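Local coordinates for protein acyltransferase (Streptococcus pneumoniae, PDB 5UG1) that probably transfers acetyl groups to hydroxyls of cell-wall peptidoglycan, as the C-terminal catalytic domain of the O-acetyltransferase OatA, at residues T123-I137 against A155-A167. Residues are numbered along the deposited sequence; the frame is centred on the assembly and turned at random.
Sequences TIADWNQVAKEHPEI and AGAKLYADTIATA
Leu159 spreads its two methyls over the imidazole of His134: Leu159 CD1 sits 3.5 Å from the ring centroid, almost on the normal, a CH-pi contact, while Leu159 CD2 lies 3.4 Å from His134 NE2. A branched leucine suits this place because one methyl covers the ring face as the other reaches Val130 CG1. The ring's rotation is fixed at its rim, where His134 ND1 donates to Glu136 OE2 (3.0 Å), nearly in the imidazole plane. Trp127, its CG anti to the backbone N (chi1 167°), swings its indole toward the helix, where the edge of Tyr160 points at the face of the indole's six-membered ring, planes at 70°. Tyr160 CD2 stands 3.5 Å from Trp127 CD2, and Ala131 CB covers the opposite indole face. In this atypical alpha/beta hydrolase fold, with a 2-1-3-4-5 parallel sheet as in SGNH hydrolases, segment 155-167 of helix 150-171 runs back almost antiparallel to 123-125 in the edge strand; Tyr160 also touches Val13, which lines the methanesulfonate pocket. Thr163 can face apolar neighbours because OG1 donates to Leu159 O (2.7 Å) within its own helix, leaving CG2 to pack against the backbone at Ala125 and Asp126. Small residues let strand and helix approach closely farther along, Ala125 CB lying 3.7 Å from Ala167 CB.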
loop_
_atom_site.group_PDB
_atom_site.type_symbol
_atom_site.label_atom_id
_atom_site.label_comp_id
_atom_site.label_asym_id
_atom_site.label_seq_id
_atom_site.Cartn_x
_atom_site.Cartn_y
_atom_site.Cartn_z
ATOM N N THR A 123 -0.033 7.521 7.450
ATOM C CA THR A 123 0.624 8.288 6.402
ATOM C C THR A 123 0.236 7.711 5.046
ATOM O O THR A 123 0.167 6.488 4.885
ATOM C CB THR A 123 2.170 8.239 6.570
ATOM O OG1 THR A 123 2.551 8.775 7.850
ATOM C CG2 THR A 123 2.871 8.997 5.446
ATOM N N ILE A 124 0.004 8.592 4.053
ATOM C CA ILE A 124 -0.382 8.152 2.712
ATOM C C ILE A 124 0.868 7.873 1.887
ATOM O O ILE A 124 1.890 8.553 2.028
ATOM C CB ILE A 124 -1.284 9.195 2.021
ATOM C CG1 ILE A 124 -2.141 8.534 0.926
ATOM C CG2 ILE A 124 -0.450 10.341 1.430
ATOM C CD1 ILE A 124 -3.137 7.523 1.474
ATOM N N ALA A 125 0.789 6.842 1.048
ATOM C CA ALA A 125 1.735 6.584 -0.036
ATOM C C ALA A 125 0.901 6.559 -1.315
ATOM O O ALA A 125 0.297 5.530 -1.644
ATOM C CB ALA A 125 2.494 5.277 0.177
ATOM N N ASP A 126 0.860 7.688 -2.036
ATOM C CA ASP A 126 -0.175 7.918 -3.053
ATOM C C ASP A 126 0.277 7.398 -4.421
ATOM O O ASP A 126 0.527 8.146 -5.375
ATOM C CB ASP A 126 -0.547 9.391 -3.112
ATOM C CG ASP A 126 -1.959 9.606 -3.626
ATOM O OD1 ASP A 126 -2.512 8.679 -4.260
ATOM O OD2 ASP A 126 -2.523 10.700 -3.384
ATOM N N TRP A 127 0.368 6.070 -4.495
ATOM C CA TRP A 127 0.650 5.405 -5.760
ATOM C C TRP A 127 -0.351 5.809 -6.839
ATOM O O TRP A 127 0.024 6.016 -8.001
ATOM C CB TRP A 127 0.634 3.895 -5.537
ATOM C CG TRP A 127 0.603 3.068 -6.793
ATOM C CD1 TRP A 127 -0.398 2.233 -7.204
ATOM C CD2 TRP A 127 1.624 2.995 -7.794
ATOM N NE1 TRP A 127 -0.062 1.647 -8.402
ATOM C CE2 TRP A 127 1.177 2.097 -8.782
ATOM C CE3 TRP A 127 2.879 3.605 -7.950
ATOM C CZ2 TRP A 127 1.940 1.795 -9.920
ATOM C CZ3 TRP A 127 3.636 3.297 -9.081
ATOM C CH2 TRP A 127 3.161 2.407 -10.047
ATOM N N ASN A 128 -1.632 5.911 -6.476
ATOM C CA ASN A 128 -2.656 6.363 -7.414
ATOM C C ASN A 128 -2.258 7.673 -8.090
ATOM O O ASN A 128 -2.331 7.803 -9.315
ATOM C CB ASN A 128 -3.989 6.523 -6.674
ATOM C CG ASN A 128 -5.109 7.006 -7.569
ATOM O OD1 ASN A 128 -5.255 8.207 -7.810
ATOM N ND2 ASN A 128 -5.923 6.069 -8.052
ATOM N N GLN A 129 -1.830 8.659 -7.300
ATOM C CA GLN A 129 -1.437 9.940 -7.876
ATOM C C GLN A 129 -0.183 9.808 -8.730
ATOM O O GLN A 129 -0.120 10.377 -9.826
ATOM C CB GLN A 129 -1.228 10.968 -6.767
ATOM C CG GLN A 129 -0.563 12.248 -7.230
ATOM C CD GLN A 129 -0.544 13.300 -6.137
ATOM O OE1 GLN A 129 -0.532 12.975 -4.948
ATOM N NE2 GLN A 129 -0.560 14.569 -6.533
ATOM N N VAL A 130 0.818 9.055 -8.253
ATOM C CA VAL A 130 2.075 8.902 -8.989
ATOM C C VAL A 130 1.844 8.155 -10.302
ATOM O O VAL A 130 2.331 8.564 -11.368
ATOM C CB VAL A 130 3.122 8.201 -8.101
ATOM C CG1 VAL A 130 4.283 7.615 -8.938
ATOM C CG2 VAL A 130 3.654 9.176 -7.049
ATOM N N ALA A 131 1.069 7.062 -10.244
ATOM C CA ALA A 131 0.783 6.263 -11.433
ATOM C C ALA A 131 0.156 7.092 -12.543
ATOM O O ALA A 131 0.450 6.878 -13.721
ATOM C CB ALA A 131 -0.145 5.111 -11.080
ATOM N N LYS A 132 -0.727 8.027 -12.194
ATOM C CA LYS A 132 -1.351 8.852 -13.220
ATOM C C LYS A 132 -0.348 9.776 -13.893
ATOM O O LYS A 132 -0.603 10.247 -15.008
ATOM C CB LYS A 132 -2.492 9.670 -12.624
ATOM C CG LYS A 132 -3.626 8.843 -12.103
ATOM C CD LYS A 132 -4.653 9.734 -11.433
ATOM C CE LYS A 132 -5.801 8.929 -10.859
ATOM N NZ LYS A 132 -6.593 9.740 -9.901
ATOM N N GLU A 133 0.788 10.033 -13.252
ATOM C CA GLU A 133 1.763 10.969 -13.788
ATOM C C GLU A 133 2.742 10.319 -14.749
ATOM O O GLU A 133 3.583 11.020 -15.315
ATOM C CB GLU A 133 2.552 11.629 -12.658
ATOM C CG GLU A 133 1.781 12.597 -11.791
ATOM C CD GLU A 133 2.712 13.381 -10.877
ATOM O OE1 GLU A 133 2.992 14.564 -11.185
ATOM O OE2 GLU A 133 3.189 12.800 -9.871
ATOM N N HIS A 134 2.657 9.012 -14.955
ATOM C CA HIS A 134 3.670 8.267 -15.701
ATOM C C HIS A 134 3.004 7.343 -16.699
ATOM O O HIS A 134 3.077 6.116 -16.568
ATOM C CB HIS A 134 4.564 7.478 -14.749
ATOM C CG HIS A 134 5.408 8.344 -13.875
ATOM N ND1 HIS A 134 6.630 8.836 -14.279
ATOM C CD2 HIS A 134 5.204 8.814 -12.621
ATOM C CE1 HIS A 134 7.145 9.570 -13.309
ATOM N NE2 HIS A 134 6.297 9.577 -12.294
ATOM N N PRO A 135 2.365 7.902 -17.728
ATOM C CA PRO A 135 1.725 7.042 -18.736
ATOM C C PRO A 135 2.686 6.064 -19.386
ATOM O O PRO A 135 2.254 4.993 -19.830
ATOM C CB PRO A 135 1.172 8.051 -19.756
ATOM C CG PRO A 135 2.035 9.259 -19.591
ATOM C CD PRO A 135 2.358 9.320 -18.123
ATOM N N GLU A 136 3.984 6.389 -19.441
ATOM C CA GLU A 136 4.931 5.531 -20.145
ATOM C C GLU A 136 5.032 4.152 -19.504
ATOM O O GLU A 136 5.321 3.164 -20.193
ATOM C CB GLU A 136 6.312 6.196 -20.210
ATOM C CG GLU A 136 7.078 6.265 -18.885
ATOM C CD GLU A 136 6.590 7.366 -17.943
ATOM O OE1 GLU A 136 5.567 8.012 -18.237
ATOM O OE2 GLU A 136 7.235 7.582 -16.898
ATOM N N ILE A 137 4.784 4.046 -18.195
ATOM C CA ILE A 137 4.859 2.724 -17.578
ATOM C C ILE A 137 3.575 1.934 -17.764
ATOM O O ILE A 137 3.483 0.807 -17.267
ATOM C CB ILE A 137 5.225 2.808 -16.079
ATOM C CG1 ILE A 137 4.074 3.387 -15.243
ATOM C CG2 ILE A 137 6.527 3.599 -15.886
ATOM C CD1 ILE A 137 4.358 3.358 -13.730
ATOM N N ALA A 155 11.386 0.625 -14.328
ATOM C CA ALA A 155 11.050 2.018 -14.043
ATOM C C ALA A 155 9.776 2.107 -13.219
ATOM O O ALA A 155 9.710 2.844 -12.232
ATOM C CB ALA A 155 10.911 2.809 -15.342
ATOM N N GLY A 156 8.752 1.342 -13.602
ATOM C CA GLY A 156 7.526 1.339 -12.824
ATOM C C GLY A 156 7.737 0.832 -11.410
ATOM O O GLY A 156 7.193 1.388 -10.449
ATOM N N ALA A 157 8.541 -0.223 -11.261
ATOM C CA ALA A 157 8.770 -0.790 -9.936
ATOM C C ALA A 157 9.524 0.187 -9.044
ATOM O O ALA A 157 9.245 0.290 -7.844
ATOM C CB ALA A 157 9.532 -2.103 -10.054
ATOM N N LYS A 158 10.488 0.905 -9.620
ATOM C CA LYS A 158 11.246 1.884 -8.855
ATOM C C LYS A 158 10.368 3.049 -8.414
ATOM O O LYS A 158 10.524 3.556 -7.296
ATOM C CB LYS A 158 12.433 2.375 -9.682
ATOM C CG LYS A 158 13.393 3.221 -8.899
ATOM C CD LYS A 158 14.577 3.639 -9.725
ATOM C CE LYS A 158 15.645 4.173 -8.791
ATOM N NZ LYS A 158 15.019 4.702 -7.534
ATOM N N LEU A 159 9.444 3.495 -9.278
ATOM C CA LEU A 159 8.493 4.529 -8.878
ATOM C C LEU A 159 7.622 4.049 -7.730
ATOM O O LEU A 159 7.342 4.804 -6.791
ATOM C CB LEU A 159 7.604 4.929 -10.056
ATOM C CG LEU A 159 8.160 5.913 -11.081
ATOM C CD1 LEU A 159 7.327 5.851 -12.350
ATOM C CD2 LEU A 159 8.151 7.310 -10.500
ATOM N N TYR A 160 7.173 2.797 -7.804
ATOM C CA TYR A 160 6.333 2.244 -6.755
ATOM C C TYR A 160 7.105 2.148 -5.444
ATOM O O TYR A 160 6.619 2.589 -4.397
ATOM C CB TYR A 160 5.798 0.886 -7.199
ATOM C CG TYR A 160 4.797 0.234 -6.267
ATOM C CD1 TYR A 160 5.219 -0.531 -5.189
ATOM C CD2 TYR A 160 3.432 0.358 -6.488
ATOM C CE1 TYR A 160 4.319 -1.146 -4.340
ATOM C CE2 TYR A 160 2.512 -0.262 -5.642
ATOM C CZ TYR A 160 2.966 -1.014 -4.570
ATOM O OH TYR A 160 2.072 -1.633 -3.720
ATOM N N ALA A 161 8.328 1.617 -5.489
ATOM C CA ALA A 161 9.110 1.497 -4.265
ATOM C C ALA A 161 9.445 2.865 -3.677
ATOM O O ALA A 161 9.375 3.057 -2.457
ATOM C CB ALA A 161 10.383 0.696 -4.533
ATOM N N ASP A 162 9.803 3.834 -4.528
ATOM C CA ASP A 162 10.190 5.151 -4.020
ATOM C C ASP A 162 9.014 5.883 -3.390
ATOM O O ASP A 162 9.209 6.688 -2.470
ATOM C CB ASP A 162 10.795 6.000 -5.128
ATOM C CG ASP A 162 12.214 5.568 -5.491
ATOM O OD1 ASP A 162 12.884 4.922 -4.651
ATOM O OD2 ASP A 162 12.657 5.878 -6.621
ATOM N N THR A 163 7.798 5.635 -3.878
ATOM C CA THR A 163 6.621 6.242 -3.269
ATOM C C THR A 163 6.481 5.806 -1.818
ATOM O O THR A 163 6.229 6.625 -0.929
ATOM C CB THR A 163 5.373 5.868 -4.069
ATOM O OG1 THR A 163 5.550 6.261 -5.435
ATOM C CG2 THR A 163 4.148 6.576 -3.507
ATOM N N ILE A 164 6.660 4.509 -1.562
ATOM C CA ILE A 164 6.551 3.988 -0.204
ATOM C C ILE A 164 7.728 4.456 0.652
ATOM O O ILE A 164 7.552 4.842 1.814
ATOM C CB ILE A 164 6.414 2.452 -0.255
ATOM C CG1 ILE A 164 5.019 2.093 -0.798
ATOM C CG2 ILE A 164 6.638 1.804 1.114
ATOM C CD1 ILE A 164 4.893 0.664 -1.250
ATOM N N ALA A 165 8.943 4.456 0.092
ATOM C CA ALA A 165 10.084 4.982 0.838
ATOM C C ALA A 165 9.838 6.422 1.271
ATOM O O ALA A 165 10.141 6.800 2.411
ATOM C CB ALA A 165 11.361 4.893 0.000
ATOM N N THR A 166 9.271 7.239 0.383
ATOM C CA THR A 166 9.022 8.632 0.739
ATOM C C THR A 166 7.994 8.746 1.858
ATOM O O THR A 166 8.141 9.581 2.750
ATOM C CB THR A 166 8.582 9.408 -0.497
ATOM O OG1 THR A 166 9.676 9.461 -1.415
ATOM C CG2 THR A 166 8.186 10.828 -0.130
ATOM N N ALA A 167 6.953 7.907 1.836
ATOM C CA ALA A 167 5.985 7.889 2.932
ATOM C C ALA A 167 6.630 7.452 4.250
ATOM O O ALA A 167 6.349 8.028 5.306
ATOM C CB ALA A 167 4.817 6.969 2.581
#